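Long-range contacts in glyoxalase 3 (PDB 4LRU), which converts methylglyoxal to D-lactate in a single step that needs no glutathione, detoxifying the methylglyoxal that the yeast cell itself produces: residues V27-A32 / H60-D65; I102-A107 / S136-G141; K161-F166 / I216-N221. One frame throughout, in Å; residues are numbered along the deposited sequence.

Contact 1: V27-A32 / H60-D65; sequences VFVVEA and HSVVPD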
loop_
_atom_site.group_PDB
_atom_site.type_symbol
_atom_site.label_atom_id
_atom_site.label_comp_id
_atom_site.label_asym_id
_atom_site.label_seq_id
_atom_site.Cartn_x
_atom_site.Cartn_y
_atom_site.Cartn_z
ATOM N N VAL A 27 -0.273 -7.340 -7.331
ATOM C CA VAL A 27 0.406 -6.080 -7.007
ATOM C C VAL A 27 0.332 -5.145 -8.215
ATOM O O VAL A 27 0.689 -5.528 -9.319
ATOM C CB VAL A 27 1.874 -6.352 -6.654
ATOM C CG1 VAL A 27 2.635 -5.045 -6.398
ATOM C CG2 VAL A 27 1.957 -7.289 -5.455
ATOM N N PHE A 28 -0.145 -3.922 -7.990
ATOM C CA PHE A 28 -0.196 -2.925 -9.057
ATOM C C PHE A 28 1.175 -2.304 -9.201
ATOM O O PHE A 28 1.622 -1.604 -8.306
ATOM C CB PHE A 28 -1.222 -1.843 -8.738
ATOM C CG PHE A 28 -1.735 -1.143 -9.955
ATOM C CD1 PHE A 28 -1.008 -0.126 -10.546
ATOM C CD2 PHE A 28 -2.933 -1.532 -10.551
ATOM C CE1 PHE A 28 -1.457 0.482 -11.702
ATOM C CE2 PHE A 28 -3.391 -0.922 -11.702
ATOM C CZ PHE A 28 -2.656 0.093 -12.275
ATOM N N VAL A 29 1.860 -2.597 -10.300
ATOM C CA VAL A 29 3.314 -2.401 -10.389
ATOM C C VAL A 29 3.765 -1.054 -9.830
ATOM O O VAL A 29 4.605 -1.011 -8.951
ATOM C CB VAL A 29 3.830 -2.559 -11.817
ATOM C CG1 VAL A 29 5.313 -2.223 -11.895
ATOM C CG2 VAL A 29 3.610 -3.987 -12.303
ATOM N N VAL A 30 3.251 0.047 -10.366
ATOM C CA VAL A 30 3.816 1.341 -9.979
ATOM C C VAL A 30 3.524 1.741 -8.537
ATOM O O VAL A 30 4.195 2.606 -8.001
ATOM C CB VAL A 30 3.424 2.498 -10.921
ATOM C CG1 VAL A 30 4.091 2.323 -12.282
ATOM C CG2 VAL A 30 1.918 2.616 -11.050
ATOM N N GLU A 31 2.564 1.078 -7.885
ATOM C CA GLU A 31 2.321 1.320 -6.467
ATOM C C GLU A 31 3.396 0.764 -5.561
ATOM O O GLU A 31 3.518 1.192 -4.423
ATOM C CB GLU A 31 0.955 0.759 -6.046
ATOM C CG GLU A 31 -0.162 1.511 -6.727
ATOM C CD GLU A 31 -1.544 1.018 -6.370
ATOM O OE1 GLU A 31 -1.687 0.235 -5.402
ATOM O OE2 GLU A 31 -2.482 1.460 -7.060
ATOM N N ALA A 32 4.162 -0.193 -6.079
ATOM C CA ALA A 32 5.405 -0.636 -5.477
ATOM C C ALA A 32 6.605 0.119 -6.028
ATOM O O ALA A 32 7.482 0.533 -5.261
ATOM C CB ALA A 32 5.592 -2.121 -5.694
ATOM N N HIS A 60 -3.626 -5.931 -15.134
ATOM C CA HIS A 60 -4.024 -4.632 -15.668
ATOM C C HIS A 60 -2.939 -3.562 -15.461
ATOM O O HIS A 60 -2.920 -2.549 -16.175
ATOM C CB HIS A 60 -5.367 -4.199 -15.079
ATOM C CG HIS A 60 -6.531 -4.952 -15.648
ATOM N ND1 HIS A 60 -7.827 -4.768 -15.211
ATOM C CD2 HIS A 60 -6.578 -5.952 -16.552
ATOM C CE1 HIS A 60 -8.628 -5.584 -15.871
ATOM N NE2 HIS A 60 -7.897 -6.312 -16.694
ATOM N N SER A 61 -1.997 -3.826 -14.561
ATOM C CA SER A 61 -0.974 -2.832 -14.192
ATOM C C SER A 61 0.308 -2.923 -15.026
ATOM O O SER A 61 1.169 -2.044 -14.937
ATOM C CB SER A 61 -0.637 -2.936 -12.715
ATOM O OG SER A 61 0.192 -4.050 -12.444
ATOM N N VAL A 62 0.451 -3.981 -15.818
ATOM C CA VAL A 62 1.657 -4.174 -16.640
ATOM C C VAL A 62 1.518 -3.682 -18.091
ATOM O O VAL A 62 2.470 -3.743 -18.878
ATOM C CB VAL A 62 2.130 -5.644 -16.598
ATOM C CG1 VAL A 62 2.274 -6.106 -15.154
ATOM C CG2 VAL A 62 1.171 -6.550 -17.360
ATOM N N VAL A 63 0.332 -3.218 -18.458
ATOM C CA VAL A 63 0.075 -2.760 -19.816
ATOM C C VAL A 63 0.814 -1.452 -20.101
ATOM O O VAL A 63 1.134 -0.698 -19.175
ATOM C CB VAL A 63 -1.425 -2.545 -20.082
ATOM C CG1 VAL A 63 -2.207 -3.839 -19.884
ATOM C CG2 VAL A 63 -1.981 -1.435 -19.217
ATOM N N PRO A 64 1.055 -1.173 -21.384
ATOM C CA PRO A 64 1.820 0.011 -21.768
ATOM C C PRO A 64 1.309 1.306 -21.146
ATOM O O PRO A 64 2.112 2.160 -20.760
ATOM C CB PRO A 64 1.667 0.042 -23.287
ATOM C CG PRO A 64 1.517 -1.396 -23.672
ATOM C CD PRO A 64 0.758 -2.040 -22.541
ATOM N N ASP A 65 -0.008 1.457 -21.026
ATOM C CA ASP A 65 -0.579 2.679 -20.454
ATOM C C ASP A 65 -0.145 2.945 -19.008
ATOM O O ASP A 65 -0.095 4.097 -18.571
ATOM C CB ASP A 65 -2.109 2.622 -20.503
ATOM C CG ASP A 65 -2.678 2.906 -21.897
ATOM O OD1 ASP A 65 -1.912 3.123 -22.859
ATOM O OD2 ASP A 65 -3.921 2.905 -22.022
HETATM O O HOH W 1 1.758 -0.001 -13.066
#

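Contact 2: I102-A107 / S136-G141; sequences IFFGSA and SAVCHG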
loop_
_atom_site.group_PDB
_atom_site.type_symbol
_atom_site.label_atom_id
_atom_site.label_comp_id
_atom_site.label_asym_id
_atom_site.label_seq_id
_atom_site.Cartn_x
_atom_site.Cartn_y
_atom_site.Cartn_z
ATOM N N ILE A 102 9.213 3.088 8.747
ATOM C CA ILE A 102 8.078 3.465 7.906
ATOM C C ILE A 102 7.433 2.169 7.411
ATOM O O ILE A 102 8.141 1.195 7.092
ATOM C CB ILE A 102 8.575 4.283 6.688
ATOM C CG1 ILE A 102 9.111 5.632 7.163
ATOM C CG2 ILE A 102 7.488 4.456 5.638
ATOM C CD1 ILE A 102 9.889 6.398 6.124
ATOM N N PHE A 103 6.103 2.153 7.374
ATOM C CA PHE A 103 5.362 1.089 6.733
ATOM C C PHE A 103 4.625 1.713 5.567
ATOM O O PHE A 103 3.915 2.701 5.737
ATOM C CB PHE A 103 4.363 0.459 7.705
ATOM C CG PHE A 103 3.569 -0.679 7.111
ATOM C CD1 PHE A 103 2.458 -0.433 6.327
ATOM C CD2 PHE A 103 3.945 -2.002 7.347
ATOM C CE1 PHE A 103 1.713 -1.475 5.813
ATOM C CE2 PHE A 103 3.214 -3.050 6.815
ATOM C CZ PHE A 103 2.103 -2.791 6.048
ATOM N N PHE A 104 4.808 1.153 4.378
ATOM C CA PHE A 104 4.076 1.624 3.189
ATOM C C PHE A 104 3.360 0.466 2.499
ATOM O O PHE A 104 3.999 -0.460 2.002
ATOM C CB PHE A 104 5.037 2.306 2.215
ATOM C CG PHE A 104 4.351 2.999 1.080
ATOM C CD1 PHE A 104 3.762 2.274 0.055
ATOM C CD2 PHE A 104 4.271 4.404 1.038
ATOM C CE1 PHE A 104 3.116 2.914 -0.987
ATOM C CE2 PHE A 104 3.620 5.029 -0.005
ATOM C CZ PHE A 104 3.053 4.290 -1.021
ATOM N N GLY A 105 2.035 0.514 2.490
ATOM C CA GLY A 105 1.230 -0.498 1.817
ATOM C C GLY A 105 0.989 -0.192 0.355
ATOM O O GLY A 105 0.156 0.653 0.020
ATOM N N SER A 106 1.743 -0.839 -0.529
ATOM C CA SER A 106 1.388 -0.844 -1.942
ATOM C C SER A 106 0.118 -1.643 -2.097
ATOM O O SER A 106 -0.266 -2.367 -1.187
ATOM C CB SER A 106 2.492 -1.434 -2.822
ATOM O OG SER A 106 2.600 -2.860 -2.723
ATOM N N ALA A 107 -0.521 -1.550 -3.246
ATOM C CA ALA A 107 -1.764 -2.278 -3.390
ATOM C C ALA A 107 -1.967 -2.861 -4.777
ATOM O O ALA A 107 -1.101 -3.583 -5.282
ATOM C CB ALA A 107 -2.934 -1.431 -2.921
ATOM N N SER A 136 1.494 4.155 6.258
ATOM C CA SER A 136 0.991 4.724 5.019
ATOM C C SER A 136 0.533 3.623 4.081
ATOM O O SER A 136 0.954 2.471 4.187
ATOM C CB SER A 136 2.056 5.580 4.360
ATOM O OG SER A 136 3.169 4.792 3.989
ATOM N N ALA A 137 -0.340 3.987 3.154
ATOM C CA ALA A 137 -0.775 3.080 2.114
ATOM C C ALA A 137 -1.410 3.864 0.981
ATOM O O ALA A 137 -1.917 4.974 1.166
ATOM C CB ALA A 137 -1.765 2.076 2.680
ATOM N N VAL A 138 -1.408 3.250 -0.189
ATOM C CA VAL A 138 -2.053 3.841 -1.359
ATOM C C VAL A 138 -3.122 2.906 -1.922
ATOM O O VAL A 138 -3.008 1.689 -1.839
ATOM C CB VAL A 138 -1.015 4.222 -2.429
ATOM C CG1 VAL A 138 -0.317 2.996 -3.006
ATOM C CG2 VAL A 138 -1.659 5.040 -3.544
ATOM N N CYS A 139 -4.173 3.504 -2.487
ATOM C CA CYS A 139 -5.154 2.780 -3.309
ATOM C C CYS A 139 -6.018 1.851 -2.447
ATOM O O CYS A 139 -6.745 2.340 -1.598
ATOM C CB CYS A 139 -4.448 2.039 -4.435
ATOM S SG CYS A 139 -5.550 1.429 -5.725
ATOM N N HIS A 140 -5.925 0.526 -2.603
ATOM C CA HIS A 140 -6.597 -0.372 -1.637
ATOM C C HIS A 140 -5.732 -0.735 -0.442
ATOM O O HIS A 140 -6.163 -1.466 0.460
ATOM C CB HIS A 140 -7.110 -1.645 -2.316
ATOM C CG HIS A 140 -8.166 -1.382 -3.335
ATOM N ND1 HIS A 140 -7.873 -1.168 -4.664
ATOM C CD2 HIS A 140 -9.499 -1.193 -3.207
ATOM C CE1 HIS A 140 -8.987 -0.894 -5.317
ATOM N NE2 HIS A 140 -9.985 -0.892 -4.453
ATOM N N GLY A 141 -4.511 -0.222 -0.442
ATOM C CA GLY A 141 -3.570 -0.445 0.652
ATOM C C GLY A 141 -4.126 -0.213 2.044
ATOM O O GLY A 141 -3.714 -0.893 2.991
#

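Contact 3: K161-F166 / I216-N221; sequences KKITGF and IVTGVN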
loop_
_atom_site.group_PDB
_atom_site.type_symbol
_atom_site.label_atom_id
_atom_site.label_comp_id
_atom_site.label_asym_id
_atom_site.label_seq_id
_atom_site.Cartn_x
_atom_site.Cartn_y
_atom_site.Cartn_z
ATOM N N LYS A 161 -9.322 9.177 12.815
ATOM C CA LYS A 161 -8.330 9.685 11.864
ATOM C C LYS A 161 -8.972 9.860 10.495
ATOM O O LYS A 161 -9.993 9.237 10.181
ATOM C CB LYS A 161 -7.150 8.718 11.728
ATOM C CG LYS A 161 -6.439 8.408 13.034
ATOM C CD LYS A 161 -5.762 9.621 13.642
ATOM C CE LYS A 161 -4.723 9.171 14.670
ATOM N NZ LYS A 161 -4.518 10.170 15.750
ATOM N N LYS A 162 -8.360 10.705 9.682
ATOM C CA LYS A 162 -8.778 10.909 8.298
ATOM C C LYS A 162 -7.888 10.097 7.376
ATOM O O LYS A 162 -6.664 10.127 7.502
ATOM C CB LYS A 162 -8.681 12.395 7.934
ATOM C CG LYS A 162 -9.651 13.270 8.703
ATOM C CD LYS A 162 -9.534 14.726 8.268
ATOM C CE LYS A 162 -9.976 15.697 9.353
ATOM N NZ LYS A 162 -11.114 15.190 10.163
ATOM N N ILE A 163 -8.516 9.359 6.466
ATOM C CA ILE A 163 -7.813 8.636 5.434
ATOM C C ILE A 163 -8.500 8.811 4.093
ATOM O O ILE A 163 -9.656 9.232 4.013
ATOM C CB ILE A 163 -7.723 7.132 5.727
ATOM C CG1 ILE A 163 -9.105 6.479 5.697
ATOM C CG2 ILE A 163 -6.975 6.879 7.021
ATOM C CD1 ILE A 163 -9.035 4.978 5.550
ATOM N N THR A 164 -7.757 8.524 3.040
ATOM C CA THR A 164 -8.353 8.330 1.733
ATOM C C THR A 164 -7.877 7.006 1.151
ATOM O O THR A 164 -7.198 6.226 1.826
ATOM C CB THR A 164 -8.040 9.510 0.795
ATOM O OG1 THR A 164 -8.900 9.453 -0.350
ATOM C CG2 THR A 164 -6.595 9.498 0.357
ATOM N N GLY A 165 -8.288 6.732 -0.078
ATOM C CA GLY A 165 -7.992 5.464 -0.743
ATOM C C GLY A 165 -8.909 5.336 -1.942
ATOM O O GLY A 165 -9.686 6.247 -2.247
ATOM N N PHE A 166 -8.863 4.185 -2.593
ATOM C CA PHE A 166 -9.527 4.010 -3.879
ATOM C C PHE A 166 -11.028 4.262 -3.756
ATOM O O PHE A 166 -11.674 3.829 -2.804
ATOM C CB PHE A 166 -9.240 2.626 -4.455
ATOM C CG PHE A 166 -9.407 2.549 -5.951
ATOM C CD1 PHE A 166 -8.460 3.106 -6.797
ATOM C CD2 PHE A 166 -10.549 2.006 -6.510
ATOM C CE1 PHE A 166 -8.611 3.052 -8.154
ATOM C CE2 PHE A 166 -10.699 1.940 -7.878
ATOM C CZ PHE A 166 -9.735 2.472 -8.703
ATOM N N ILE A 216 -0.107 9.245 9.831
ATOM C CA ILE A 216 -0.822 8.369 8.904
ATOM C C ILE A 216 -0.981 9.104 7.583
ATOM O O ILE A 216 -1.516 10.210 7.542
ATOM C CB ILE A 216 -2.208 8.018 9.443
ATOM C CG1 ILE A 216 -2.065 7.357 10.814
ATOM C CG2 ILE A 216 -2.937 7.111 8.465
ATOM C CD1 ILE A 216 -3.372 7.121 11.526
ATOM N N VAL A 217 -0.495 8.488 6.512
ATOM C CA VAL A 217 -0.532 9.106 5.187
ATOM C C VAL A 217 -1.137 8.124 4.196
ATOM O O VAL A 217 -0.686 6.981 4.068
ATOM C CB VAL A 217 0.871 9.522 4.714
ATOM C CG1 VAL A 217 0.804 10.173 3.348
ATOM C CG2 VAL A 217 1.516 10.447 5.724
ATOM N N THR A 218 -2.185 8.551 3.508
ATOM C CA THR A 218 -2.807 7.685 2.520
ATOM C C THR A 218 -2.995 8.405 1.194
ATOM O O THR A 218 -3.089 9.631 1.153
ATOM C CB THR A 218 -4.171 7.176 3.022
ATOM O OG1 THR A 218 -4.951 8.267 3.527
ATOM C CG2 THR A 218 -3.981 6.158 4.147
ATOM N N GLY A 219 -3.066 7.622 0.113
ATOM C CA GLY A 219 -3.333 8.143 -1.229
ATOM C C GLY A 219 -4.351 7.313 -1.981
ATOM O O GLY A 219 -4.638 6.171 -1.617
ATOM N N VAL A 220 -4.887 7.865 -3.061
ATOM C CA VAL A 220 -6.120 7.322 -3.641
ATOM C C VAL A 220 -5.908 6.113 -4.572
ATOM O O VAL A 220 -6.744 5.199 -4.629
ATOM C CB VAL A 220 -6.875 8.413 -4.403
ATOM C CG1 VAL A 220 -8.135 7.848 -5.043
ATOM C CG2 VAL A 220 -7.224 9.545 -3.452
ATOM N N ASN A 221 -4.827 6.133 -5.339
ATOM C CA ASN A 221 -4.770 5.426 -6.621
ATOM C C ASN A 221 -3.345 5.354 -7.165
ATOM O O ASN A 221 -2.417 5.909 -6.579
ATOM C CB ASN A 221 -5.690 6.119 -7.641
ATOM C CG ASN A 221 -5.426 7.617 -7.745
ATOM O OD1 ASN A 221 -4.294 8.064 -7.539
ATOM N ND2 ASN A 221 -6.464 8.400 -7.995
HETATM O O HOH W 2 -4.424 9.350 5.967
#

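Contact 1: V27-A32 / H60-D65
Ser61 CB sits squarely over one face of the Phe28 ring, 3.3 Å from the ring centroid. The line from the centroid to Ser61 CB lies only 5° off the ring normal, and the distances from CB to the six ring carbons are nearly equal, as expected of a centred CH-pi contact. The same serine also makes a polar contact: OG, lodged between its own backbone N and carbonyl carbon (chi1 76°), accepts the amide N-H of Val29 at 3.1 Å from Val29 N to Ser61 OG, and the angle at the hydrogen, 167°, makes this bond nearly straight. OG in turn donates to Asp58 O, its strongest polar partner. The serine oxygen thus meets the Val29 amide where the chain enters helix 29-42, while residues 60-65 belong to the loop between strand 45-50 and helix 69-76 of this DJ-1 family fold. A water continues the polar link, donating to Ser61 O and accepting from Val30 N, which lies 3.1 Å from the water oxygen. Val29 CG2 lies 3.4 Å from Ser61 OG and also touches Val62 CG1 at 3.8 Å, the two valine side chains crossing at about a right angle. Phe66 meets the Phe28 ring edge-to-face, and the Phe28 side chain comes within about 6 Å of that of the inferred active-site Cys139.

Contact 2: I102-A107 / S136-G141
Ser136 meets the backbone of Phe103 and the ring of Phe104 on the neighbouring strand with its short side chain. Its CB lies 3.7 Å from Phe103 O, with Phe104 CD2 a little farther off. One bond further, OG lies between the serine's own backbone N and carbonyl carbon and donates to Phe103 O, 2.8 Å from Ser136 OG, from a position tilted 20° out of the carbonyl plane. Phe103 O also receives a weak, bent bond from Ser136 N, so one residue grips this carbonyl twice. The OG atom lies obliquely against the Phe104 ring, 3.2 Å from Phe104 CD2. Further along that ring, CE1 meets Val138 CG1 at 4.0 Å.

The backbones supply the parallel ladder. Gly105 N bonds to Ser136 O at 2.8 Å, and Val138 N to Gly105 O at 3.0 Å, both with angles of 165° at the hydrogen. The strand axes run nearly parallel. At Gly105, which has no side chain, and Ala137 the CA atoms are just 4.1 Å apart.

Beyond the strands, Ala107 CB packs into the type II' turn from Val138 to Gly141, 3.2 Å from Gly141 N and close to Val138 O as well. Cys139 has a positive phi (71°) in this turn. The next residue, His140, hydrogen-bonds through NE2 to Glu171, and all three are inferred active-site residues. Such a sharp turn, carrying the cysteine with the positive phi of the second residue of a type II' turn at the end of a central parallel strand, is the nucleophile elbow characteristic of the DJ-1/PfpI family.

Contact 3: K161-F166 / I216-N221
The Phe166 ring presents its edge to the opposite segment: Val220 O and Asn221 CB both lie near the ring plane, with Phe166 CD1 3.5 Å from Val220 O. The plane of the Asn221 amide is turned 79° from that of the ring, while the ring of the inferred active-site His140 meets Phe166 at about 35° between planes.

Thr218 makes the direct hydrogen bond between the segments. Its OG1, between the backbone N and carbonyl carbon, accepts from Thr164 N at 2.9 Å in an almost straight bond, 174° at the hydrogen. A water bridges Thr218 OG1 and Lys162 O. Thr164 OG1, which bonds to Ile200 O, rests 3.5 Å from Val220 CG2. Farther back, Lys161 lays its aliphatic chain across Ile216, bringing CG to 3.7 Å from Ile216 CD1, and the two side chains cross at about a right angle.

The segments run nearly parallel, yet they belong to different sheets: strand 162-163 pairs with strand 198-199 in a small parallel sheet. Strand 216-219 belongs instead to the main sheet, between 134-138 and 210-213, with Val217 packed on helix 225-236.

In the fold
Along the chain the three contacts come in series, each closing before the next opens. Contact 2 is central, its centre about 2 Å from that of the chain. The centres of contacts 1 and 2 are about 15 Å apart, those of contacts 2 and 3 about 9 Å. Contacts 2 and 3 share the main sheet, where strands 134-138 and 216-219 are neighbours, and probable hydrogen bonds join Cys139 N to Gly219 O and Phe166 N to Cys139 O. Contact 1 reaches contact 2 through Phe28 N to Ala107 O, while Glu31 packs against Cys139. Helix 29-42, the central strands and segment 161-166 thus all contribute contacts around the inferred active-site cysteine.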